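Local coordinates for uncharacterized protein (Thermus thermophilus HB8, PDB 4WVA) that hydrolyses mannosylglycerate to mannose and glycerate, and glucosylglycerate to glucose and glycerate, as a family 63 glycoside hydrolase with an (alpha/alpha)6-barrel, at residues Q31-S36 with G100-P105; H71-E76 with P96-I101. One frame throughout, in Å; residues are numbered along the deposited sequence.

Interaction 1: residues Q31-S36 with G100-P105; sequences QWLWDS and GITQPP
One side-chain hydrogen bond anchors this contact: the amide oxygen of Q103 reaches the first turn of helix 33-43 and accepts from a backbone N-H there. W34 N to Q103 OE1 measures 3.0 Å and is nearly straight at hydrogen (172°), with the donor lying somewhat above the carbonyl plane. Because W32 is the N-cap residue, this N-H belongs to the helix start, where amides lack an acceptor one turn back; glutamine suits the place, its chain extended beyond CG to bring an acceptor across. The same oxygen sits 3.1 Å from W34 CD1. The other end of the amide, Q103 NE2, lies at the ring edge of W32, 3.7 Å from W32 CD1.

Apolar packing completes the contact. P104 lies over the six-membered ring of W34 as a CH-pi contact, P104 CG 4.1 Å from the centroid, while W410 meets the same indole edge-to-face.

W32 to D35 and Q103 probably bind substrate, and D35 also weakly hydrogen-bonds the bound Tris. The amide oxygen of Q103 is thus committed to the helix start, which fixes the glutamine's rotation between two tryptophans of the sugar pocket.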
loop_
_atom_site.group_PDB
_atom_site.type_symbol
_atom_site.label_atom_id
_atom_site.label_comp_id
_atom_site.label_asym_id
_atom_site.label_seq_id
_atom_site.Cartn_x
_atom_site.Cartn_y
_atom_site.Cartn_z
ATOM N N GLN A 31 17.439 -33.894 -1.289
ATOM C CA GLN A 31 16.281 -32.987 -1.266
ATOM C C GLN A 31 16.709 -31.523 -1.110
ATOM O O GLN A 31 17.430 -31.173 -0.176
ATOM C CB GLN A 31 15.315 -33.368 -0.148
ATOM C CG GLN A 31 14.093 -32.457 -0.037
ATOM C CD GLN A 31 12.961 -32.968 0.837
ATOM O OE1 GLN A 31 11.770 -32.701 0.559
ATOM N NE2 GLN A 31 13.293 -33.651 1.914
ATOM N N TRP A 32 16.236 -30.677 -2.027
ATOM C CA TRP A 32 16.493 -29.232 -1.970
ATOM C C TRP A 32 15.215 -28.481 -1.560
ATOM O O TRP A 32 14.114 -28.884 -1.902
ATOM C CB TRP A 32 16.937 -28.720 -3.343
ATOM C CG TRP A 32 18.411 -28.590 -3.528
ATOM C CD1 TRP A 32 19.127 -27.434 -3.493
ATOM C CD2 TRP A 32 19.361 -29.632 -3.786
ATOM N NE1 TRP A 32 20.442 -27.672 -3.733
ATOM C CE2 TRP A 32 20.623 -29.015 -3.914
ATOM C CE3 TRP A 32 19.273 -31.019 -3.912
ATOM C CZ2 TRP A 32 21.781 -29.733 -4.151
ATOM C CZ3 TRP A 32 20.440 -31.736 -4.163
ATOM C CH2 TRP A 32 21.664 -31.097 -4.268
ATOM N N LEU A 33 15.394 -27.390 -0.827
ATOM C CA LEU A 33 14.305 -26.625 -0.222
ATOM C C LEU A 33 13.383 -25.991 -1.260
ATOM O O LEU A 33 12.191 -26.355 -1.324
ATOM C CB LEU A 33 14.894 -25.561 0.709
ATOM C CG LEU A 33 13.984 -24.798 1.676
ATOM C CD1 LEU A 33 14.871 -23.973 2.609
ATOM C CD2 LEU A 33 12.959 -23.921 0.966
ATOM N N TRP A 34 13.852 -25.023 -2.047
ATOM C CA TRP A 34 12.865 -24.372 -2.933
ATOM C C TRP A 34 12.427 -25.306 -4.062
ATOM O O TRP A 34 11.273 -25.253 -4.464
ATOM C CB TRP A 34 13.199 -22.926 -3.397
ATOM C CG TRP A 34 14.228 -22.712 -4.468
ATOM C CD1 TRP A 34 15.317 -23.500 -4.793
ATOM C CD2 TRP A 34 14.308 -21.555 -5.323
ATOM N NE1 TRP A 34 16.035 -22.900 -5.799
ATOM C CE2 TRP A 34 15.426 -21.715 -6.143
ATOM C CE3 TRP A 34 13.520 -20.392 -5.462
ATOM C CZ2 TRP A 34 15.781 -20.766 -7.104
ATOM C CZ3 TRP A 34 13.873 -19.452 -6.417
ATOM C CH2 TRP A 34 14.992 -19.641 -7.219
ATOM N N ASP A 35 13.284 -26.251 -4.459
ATOM C CA ASP A 35 12.878 -27.229 -5.456
ATOM C C ASP A 35 11.680 -28.014 -4.963
ATOM O O ASP A 35 10.720 -28.203 -5.704
ATOM C CB ASP A 35 14.009 -28.209 -5.799
ATOM C CG ASP A 35 15.210 -27.540 -6.412
ATOM O OD1 ASP A 35 15.845 -26.692 -5.727
ATOM O OD2 ASP A 35 15.548 -27.881 -7.564
ATOM N N SER A 36 11.735 -28.507 -3.725
ATOM C CA SER A 36 10.648 -29.346 -3.223
ATOM C C SER A 36 9.341 -28.573 -3.221
ATOM O O SER A 36 8.288 -29.138 -3.468
ATOM C CB SER A 36 10.962 -29.924 -1.840
ATOM O OG SER A 36 11.693 -31.134 -1.962
ATOM N N GLY A 100 24.063 -26.034 6.046
ATOM C CA GLY A 100 24.046 -25.053 7.113
ATOM C C GLY A 100 23.673 -23.662 6.638
ATOM O O GLY A 100 23.967 -22.668 7.322
ATOM N N ILE A 101 23.011 -23.606 5.480
ATOM C CA ILE A 101 22.480 -22.361 4.915
ATOM C C ILE A 101 21.051 -22.636 4.442
ATOM O O ILE A 101 20.615 -23.780 4.420
ATOM C CB ILE A 101 23.325 -21.847 3.740
ATOM C CG1 ILE A 101 23.447 -22.914 2.631
ATOM C CG2 ILE A 101 24.704 -21.391 4.218
ATOM C CD1 ILE A 101 24.073 -22.428 1.344
ATOM N N THR A 102 20.326 -21.581 4.059
ATOM C CA THR A 102 18.924 -21.714 3.678
ATOM C C THR A 102 18.701 -21.408 2.184
ATOM O O THR A 102 19.645 -21.402 1.397
ATOM C CB THR A 102 18.039 -20.873 4.627
ATOM O OG1 THR A 102 16.656 -21.233 4.483
ATOM C CG2 THR A 102 18.233 -19.379 4.449
ATOM N N GLN A 103 17.439 -21.216 1.795
ATOM C CA GLN A 103 17.096 -20.946 0.384
ATOM C C GLN A 103 15.787 -20.162 0.369
ATOM O O GLN A 103 15.149 -20.021 1.400
ATOM C CB GLN A 103 16.943 -22.243 -0.417
ATOM C CG GLN A 103 18.026 -22.444 -1.468
ATOM C CD GLN A 103 17.752 -23.625 -2.395
ATOM O OE1 GLN A 103 16.799 -24.409 -2.201
ATOM N NE2 GLN A 103 18.580 -23.760 -3.407
ATOM N N PRO A 104 15.372 -19.665 -0.810
ATOM C CA PRO A 104 14.192 -18.795 -0.781
ATOM C C PRO A 104 12.939 -19.496 -0.236
ATOM O O PRO A 104 12.599 -20.603 -0.679
ATOM C CB PRO A 104 14.018 -18.402 -2.256
ATOM C CG PRO A 104 15.406 -18.503 -2.811
ATOM C CD PRO A 104 15.966 -19.719 -2.153
ATOM N N PRO A 105 12.244 -18.845 0.713
ATOM C CA PRO A 105 11.214 -19.513 1.501
ATOM C C PRO A 105 9.863 -19.501 0.791
ATOM O O PRO A 105 8.921 -18.895 1.262
ATOM C CB PRO A 105 11.202 -18.706 2.790
ATOM C CG PRO A 105 11.605 -17.338 2.382
ATOM C CD PRO A 105 12.630 -17.539 1.304
#

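Interaction 2: residues H71-E76 with P96-I101; sequences HIVFHE and PATSGI
Strands 72-74 and 97-98 pair antiparallel in a small three-stranded sheet whose other outer strand is 31-32, with V73 opposite T98 as a non-hydrogen-bonded pair. Backbone bonds flank it: S99 N gives to I72 O at 3.0 Å, and F74 N gives to A97 O at 2.8 Å, each donor in the carbonyl plane. Beyond the strands, H71 N donates to I101 O at 2.9 Å, on a lone pair. At F74, the centre of an inverse gamma turn, a water takes over, donating to F74 O and accepting from A97 N.

Two side chains add further bonds. Serine suits position 99 because its short OG meets H71 ND1 at the imidazole edge, 2.8 Å away; either may donate. T98 OG1 donates to S99 O at 2.9 Å.

I72 CG1 lies over the centre of one face of the H71 ring and I101 CD1 over the opposite face, offset toward the rim, so the imidazole is sandwiched while its edge stays bonded. H71 also meets the ring of W32 and touches Q103, both probable substrate binders, so the pair probably stands behind the pocket wall. P96, whose nitrogen carries no N-H, sets its CG 3.8 Å from V73 CG1.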
loop_
_atom_site.group_PDB
_atom_site.type_symbol
_atom_site.label_atom_id
_atom_site.label_comp_id
_atom_site.label_asym_id
_atom_site.label_seq_id
_atom_site.Cartn_x
_atom_site.Cartn_y
_atom_site.Cartn_z
ATOM N N HIS A 71 18.964 -25.608 2.982
ATOM C CA HIS A 71 18.685 -25.742 1.544
ATOM C C HIS A 71 18.844 -27.167 1.028
ATOM O O HIS A 71 18.206 -27.520 0.053
ATOM C CB HIS A 71 19.455 -24.730 0.704
ATOM C CG HIS A 71 20.822 -25.151 0.280
ATOM N ND1 HIS A 71 21.810 -25.536 1.165
ATOM C CD2 HIS A 71 21.399 -25.131 -0.943
ATOM C CE1 HIS A 71 22.928 -25.763 0.495
ATOM N NE2 HIS A 71 22.701 -25.526 -0.788
ATOM N N ILE A 72 19.616 -28.004 1.727
ATOM C CA ILE A 72 19.731 -29.414 1.351
ATOM C C ILE A 72 19.551 -30.314 2.565
ATOM O O ILE A 72 20.127 -30.042 3.620
ATOM C CB ILE A 72 21.090 -29.761 0.675
ATOM C CG1 ILE A 72 21.390 -28.856 -0.520
ATOM C CG2 ILE A 72 21.073 -31.213 0.183
ATOM C CD1 ILE A 72 22.807 -28.998 -1.060
ATOM N N VAL A 73 18.735 -31.359 2.401
ATOM C CA VAL A 73 18.649 -32.474 3.325
ATOM C C VAL A 73 19.360 -33.654 2.657
ATOM O O VAL A 73 18.926 -34.147 1.597
ATOM C CB VAL A 73 17.199 -32.870 3.662
ATOM C CG1 VAL A 73 17.170 -33.953 4.722
ATOM C CG2 VAL A 73 16.413 -31.665 4.151
ATOM N N PHE A 74 20.449 -34.096 3.277
ATOM C CA PHE A 74 21.315 -35.131 2.684
ATOM C C PHE A 74 20.805 -36.554 2.993
ATOM O O PHE A 74 21.507 -37.381 3.621
ATOM C CB PHE A 74 22.772 -34.955 3.149
ATOM C CG PHE A 74 23.429 -33.679 2.673
ATOM C CD1 PHE A 74 23.650 -33.462 1.324
ATOM C CD2 PHE A 74 23.854 -32.694 3.572
ATOM C CE1 PHE A 74 24.279 -32.309 0.872
ATOM C CE2 PHE A 74 24.476 -31.539 3.121
ATOM C CZ PHE A 74 24.692 -31.344 1.769
ATOM N N HIS A 75 19.594 -36.854 2.542
ATOM C CA HIS A 75 19.051 -38.201 2.671
ATOM C C HIS A 75 20.012 -39.247 2.100
ATOM O O HIS A 75 20.573 -39.054 1.027
ATOM C CB HIS A 75 17.730 -38.353 1.924
ATOM C CG HIS A 75 16.660 -37.399 2.354
ATOM N ND1 HIS A 75 15.959 -37.535 3.533
ATOM C CD2 HIS A 75 16.174 -36.286 1.748
ATOM C CE1 HIS A 75 15.068 -36.562 3.623
ATOM N NE2 HIS A 75 15.174 -35.798 2.550
ATOM N N GLU A 76 20.170 -40.346 2.838
ATOM C CA GLU A 76 20.934 -41.508 2.364
ATOM C C GLU A 76 20.140 -42.225 1.271
ATOM O O GLU A 76 18.905 -42.268 1.325
ATOM C CB GLU A 76 21.225 -42.482 3.517
ATOM C CG GLU A 76 21.989 -41.855 4.684
ATOM C CD GLU A 76 22.803 -42.853 5.512
ATOM O OE1 GLU A 76 22.956 -44.026 5.092
ATOM O OE2 GLU A 76 23.315 -42.453 6.587
ATOM N N PRO A 96 19.124 -37.726 8.769
ATOM C CA PRO A 96 20.155 -37.329 7.824
ATOM C C PRO A 96 20.813 -36.006 8.194
ATOM O O PRO A 96 20.214 -35.180 8.899
ATOM C CB PRO A 96 19.391 -37.189 6.497
ATOM C CG PRO A 96 17.973 -36.949 6.892
ATOM C CD PRO A 96 17.763 -37.648 8.201
ATOM N N ALA A 97 22.041 -35.819 7.727
ATOM C CA ALA A 97 22.718 -34.525 7.803
ATOM C C ALA A 97 22.018 -33.537 6.887
ATOM O O ALA A 97 21.271 -33.943 5.984
ATOM C CB ALA A 97 24.157 -34.662 7.363
ATOM N N THR A 98 22.285 -32.255 7.110
ATOM C CA THR A 98 21.760 -31.171 6.262
ATOM C C THR A 98 22.851 -30.138 5.994
ATOM O O THR A 98 23.911 -30.158 6.616
ATOM C CB THR A 98 20.569 -30.422 6.915
ATOM O OG1 THR A 98 21.033 -29.567 7.971
ATOM C CG2 THR A 98 19.501 -31.356 7.462
ATOM N N SER A 99 22.582 -29.213 5.072
ATOM C CA SER A 99 23.462 -28.064 4.859
ATOM C C SER A 99 23.273 -27.093 6.030
ATOM O O SER A 99 22.413 -27.280 6.878
ATOM C CB SER A 99 23.126 -27.361 3.553
ATOM O OG SER A 99 21.812 -26.820 3.633
ATOM N N GLY A 100 24.063 -26.034 6.046
ATOM C CA GLY A 100 24.046 -25.053 7.113
ATOM C C GLY A 100 23.673 -23.662 6.638
ATOM O O GLY A 100 23.967 -22.668 7.322
ATOM N N ILE A 101 23.011 -23.606 5.480
ATOM C CA ILE A 101 22.480 -22.361 4.915
ATOM C C ILE A 101 21.051 -22.636 4.442
ATOM O O ILE A 101 20.615 -23.780 4.420
ATOM C CB ILE A 101 23.325 -21.847 3.740
ATOM C CG1 ILE A 101 23.447 -22.914 2.631
ATOM C CG2 ILE A 101 24.704 -21.391 4.218
ATOM C CD1 ILE A 101 24.073 -22.428 1.344
HETATM O O HOH W 1 23.094 -37.728 5.836
#

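Overall arrangement
After the N-terminal helix 4-15 the chain lays down strand 31-32 and turns directly into helix 33-43. After helix 48-62 it returns as strand 72-74, which pairs antiparallel with 31-32 and becomes the middle strand; it then comes back through 96-101 as the third. Interaction 2 closes this shorter loop of 19 residues, wholly nested within the 63-residue loop closed by interaction 1. The two contacts share G100 and I101, through which the edge strand passes into the loop that faces the helix start. Probable hydrogen bonds from V73 N to Q31 O and from L33 N to H71 O join them, tying the sheet to the substrate pocket.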